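Local coordinates for protein twin-arginine translocation pathway signal (Rhodoferax ferrireducens, PDB 5IM2) that probably serves as the solute-binding protein of a TRAP transporter, holding a small aromatic carboxylate, here benzoate, for uptake, at residues T55-Q60 with M212-I217. Residues are numbered along the deposited sequence; the frame is centred on the assembly and turned at random.
With BEZ (benzoic acid), chain B.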
ATOM      1  N   THR A  55     -10.795  -8.969  -2.902  1.00 18.22           N
ATOM      2  CA  THR A  55      -9.529  -8.266  -3.093  1.00 16.05           C
ATOM      3  C   THR A  55      -8.774  -8.882  -4.259  1.00 16.12           C
ATOM      4  O   THR A  55      -9.216  -9.859  -4.875  1.00 17.79           O
ATOM      5  CB  THR A  55      -8.694  -8.309  -1.798  1.00 16.96           C
ATOM      6  OG1 THR A  55      -7.514  -7.507  -1.927  1.00 17.71           O
ATOM      7  CG2 THR A  55      -8.279  -9.728  -1.448  1.00 18.84           C
ATOM      8  N   PHE A  56      -7.610  -8.307  -4.553  1.00 22.49           N
ATOM      9  CA  PHE A  56      -6.830  -8.658  -5.735  1.00 18.46           C
ATOM     10  C   PHE A  56      -5.632  -9.550  -5.409  1.00 20.48           C
ATOM     11  O   PHE A  56      -4.953 -10.039  -6.331  1.00 18.73           O
ATOM     12  CB  PHE A  56      -6.367  -7.360  -6.446  1.00 16.45           C
ATOM     13  CG  PHE A  56      -5.414  -6.528  -5.614  1.00 15.68           C
ATOM     14  CD1 PHE A  56      -4.047  -6.729  -5.686  1.00 15.97           C
ATOM     15  CD2 PHE A  56      -5.877  -5.540  -4.762  1.00 16.50           C
ATOM     16  CE1 PHE A  56      -3.176  -5.987  -4.911  1.00 17.37           C
ATOM     17  CE2 PHE A  56      -4.998  -4.797  -3.980  1.00 18.43           C
ATOM     18  CZ  PHE A  56      -3.646  -5.015  -4.075  1.00 15.83           C
ATOM     19  N   MET A  57      -5.389  -9.820  -4.117  1.00 18.62           N
ATOM     20  CA  MET A  57      -4.263 -10.636  -3.697  1.00 17.60           C
ATOM     21  C   MET A  57      -4.486 -12.093  -4.071  1.00 20.46           C
ATOM     22  O   MET A  57      -5.610 -12.598  -4.052  1.00 23.98           O
ATOM     23  CB  MET A  57      -4.064 -10.535  -2.183  1.00 16.37           C
ATOM     24  CG  MET A  57      -3.738  -9.133  -1.679  1.00 17.06           C
ATOM     25  SD  MET A  57      -2.319  -8.367  -2.502  1.00 19.17           S
ATOM     26  CE  MET A  57      -0.979  -9.455  -1.992  1.00 27.93           C
ATOM     27  N   ALA A  58      -3.390 -12.761  -4.409  1.00 21.21           N
ATOM     28  CA  ALA A  58      -3.404 -14.202  -4.578  1.00 24.60           C
ATOM     29  C   ALA A  58      -3.608 -14.878  -3.231  1.00 24.05           C
ATOM     30  O   ALA A  58      -3.107 -14.396  -2.214  1.00 23.32           O
ATOM     31  CB  ALA A  58      -2.089 -14.673  -5.172  1.00 26.68           C
ATOM     32  N   PRO A  59      -4.295 -16.022  -3.188  1.00 23.48           N
ATOM     33  CA  PRO A  59      -4.472 -16.690  -1.887  1.00 23.54           C
ATOM     34  C   PRO A  59      -3.169 -17.137  -1.226  1.00 27.67           C
ATOM     35  O   PRO A  59      -3.099 -17.180   0.008  1.00 24.31           O
ATOM     36  CB  PRO A  59      -5.379 -17.885  -2.216  1.00 30.89           C
ATOM     37  CG  PRO A  59      -5.252 -18.095  -3.657  1.00 28.89           C
ATOM     38  CD  PRO A  59      -4.967 -16.742  -4.274  1.00 23.06           C
ATOM     39  N   GLN A  60      -2.119 -17.429  -1.986  1.00 24.21           N
ATOM     40  CA  GLN A  60      -0.884 -17.906  -1.378  1.00 29.21           C
ATOM     41  C   GLN A  60       0.045 -16.768  -0.936  1.00 40.30           C
ATOM     42  O   GLN A  60       1.239 -16.991  -0.716  1.00 58.61           O
ATOM     43  CB  GLN A  60      -0.169 -18.857  -2.337  1.00 31.96           C
ATOM     44  CG  GLN A  60      -0.923 -20.188  -2.490  1.00 45.63           C
ATOM     45  CD  GLN A  60      -1.348 -20.786  -1.141  1.00 48.73           C
ATOM     46  OE1 GLN A  60      -0.522 -20.969  -0.247  1.00 47.15           O
ATOM     47  NE2 GLN A  60      -2.646 -21.060  -0.985  1.00 47.39           N
ATOM     48  N   MET A 212       0.472   0.329 -13.040  1.00 16.93           N
ATOM     49  CA  MET A 212      -0.399  -0.837 -13.194  1.00 19.31           C
ATOM     50  C   MET A 212      -0.563  -1.506 -11.840  1.00 14.50           C
ATOM     51  O   MET A 212       0.322  -1.388 -10.991  1.00 18.19           O
ATOM     52  CB  MET A 212       0.164  -1.839 -14.204  1.00 22.40           C
ATOM     53  CG  MET A 212       1.370  -2.609 -13.682  1.00 18.62           C
ATOM     54  SD  MET A 212       2.079  -3.731 -14.885  1.00 24.06           S
ATOM     55  CE  MET A 212       2.812  -2.508 -15.993  1.00 24.86           C
ATOM     56  N   PRO A 213      -1.668  -2.208 -11.602  1.00 16.32           N
ATOM     57  CA  PRO A 213      -1.829  -2.911 -10.330  1.00 16.10           C
ATOM     58  C   PRO A 213      -1.017  -4.196 -10.256  1.00 16.73           C
ATOM     59  O   PRO A 213      -0.547  -4.747 -11.252  1.00 19.43           O
ATOM     60  CB  PRO A 213      -3.327  -3.206 -10.285  1.00 18.74           C
ATOM     61  CG  PRO A 213      -3.687  -3.361 -11.680  1.00 23.44           C
ATOM     62  CD  PRO A 213      -2.878  -2.344 -12.436  1.00 17.75           C
ATOM     63  N   LEU A 214      -0.898  -4.691  -9.023  1.00 15.16           N
ATOM     64  CA  LEU A 214      -0.012  -5.817  -8.741  1.00 19.87           C
ATOM     65  C   LEU A 214      -0.215  -6.996  -9.682  1.00 20.25           C
ATOM     66  O   LEU A 214       0.787  -7.486 -10.218  1.00 19.34           O
ATOM     67  CB  LEU A 214      -0.204  -6.272  -7.288  1.00 16.69           C
ATOM     68  CG  LEU A 214       0.657  -7.464  -6.817  1.00 19.83           C
ATOM     69  CD1 LEU A 214       2.123  -7.069  -6.603  1.00 22.55           C
ATOM     70  CD2 LEU A 214       0.084  -8.094  -5.535  1.00 17.45           C
ATOM     71  N   PRO A 215      -1.439  -7.503  -9.921  1.00 17.81           N
ATOM     72  CA  PRO A 215      -1.571  -8.767 -10.678  1.00 19.37           C
ATOM     73  C   PRO A 215      -1.105  -8.671 -12.120  1.00 23.18           C
ATOM     74  O   PRO A 215      -0.838  -9.720 -12.724  1.00 22.12           O
ATOM     75  CB  PRO A 215      -3.073  -9.077 -10.607  1.00 20.76           C
ATOM     76  CG  PRO A 215      -3.592  -8.224  -9.506  1.00 19.14           C
ATOM     77  CD  PRO A 215      -2.752  -6.989  -9.530  1.00 20.35           C
ATOM     78  N   ALA A 216      -1.007  -7.451 -12.675  1.00 24.48           N
ATOM     79  CA  ALA A 216      -0.588  -7.221 -14.049  1.00 24.60           C
ATOM     80  C   ALA A 216       0.924  -7.334 -14.228  1.00 21.02           C
ATOM     81  O   ALA A 216       1.403  -7.326 -15.363  1.00 23.27           O
ATOM     82  CB  ALA A 216      -1.071  -5.831 -14.497  1.00 21.32           C
ATOM     83  N   ILE A 217       1.692  -7.426 -13.144  1.00 21.71           N
ATOM     84  CA  ILE A 217       3.139  -7.244 -13.241  1.00 21.25           C
ATOM     85  C   ILE A 217       3.783  -8.428 -13.954  1.00 21.76           C
ATOM     86  O   ILE A 217       4.629  -8.210 -14.832  1.00 22.90           O
ATOM     87  CB  ILE A 217       3.765  -6.992 -11.860  1.00 21.59           C
ATOM     88  CG1 ILE A 217       3.406  -5.573 -11.404  1.00 17.10           C
ATOM     89  CG2 ILE A 217       5.282  -7.106 -11.904  1.00 22.59           C
ATOM     90  CD1 ILE A 217       3.736  -5.295  -9.967  1.00 15.84           C
TER
HETATM   91  C   BEZ B 401       1.549  -2.920  -5.135  1.00 12.40           C
HETATM   92  O1  BEZ B 401       2.669  -2.351  -5.285  1.00 13.97           O
HETATM   93  O2  BEZ B 401       0.658  -2.762  -6.003  1.00 17.04           O
HETATM   94  C1  BEZ B 401       1.309  -3.803  -3.948  1.00 13.02           C
HETATM   95  C2  BEZ B 401       0.069  -4.414  -3.780  1.00 15.01           C
HETATM   96  C3  BEZ B 401      -0.121  -5.257  -2.684  1.00 15.09           C
HETATM   97  C4  BEZ B 401       0.906  -5.451  -1.775  1.00 11.97           C
HETATM   98  C5  BEZ B 401       2.126  -4.822  -1.933  1.00 16.58           C
HETATM   99  C6  BEZ B 401       2.330  -3.986  -3.036  1.00 16.22           C
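The backbone N of L214 is hydrogen-bonded to the hydroxyl of Y118, an oxygen that also bonds the benzoate. This ties down the L214 backbone, from which the side chain extends to F56 and M57. No hydrogen bond joins 55-60 to 212-217, so the contact is apolar. The F56 ring, with CG wedged between backbone N and carbonyl carbon (chi1 65°), reaches across to L214, its CE1 3.8 Å from L214 CB. Its leading edge meets the ligand as well: BEZ C2 lies in the ring plane, 3.8 Å from F56 CZ. The two ring planes stand nearly perpendicular, yet neither covers the other's face. P215 closes in obliquely further back, P215 CD 4.1 Å from F56 CD1, while its CG rests 3.9 Å from F56 O. In M57 the bend at chi2 (-54°) sets SD 3.9 Å from L214 CD2 and against the ligand at BEZ C3; the further bend at chi3 lays CE on the same leucine methyl. CD2 of L214 thus packs against both the sulfur of M57 and CE1 of F56. An alanine in place of F56 is likely to open a gap beside the benzoate ring and leave L214 CB and P215 CD without their aromatic partner. Nearby, R192 NH2 binds both M212 O and the ligand. The segments follow strands 49-55 and 208-211 of two different sheets, so the contact spans the ligand cleft, as expected between the two lobes of a DctP-type, periplasmic-binding-protein fold.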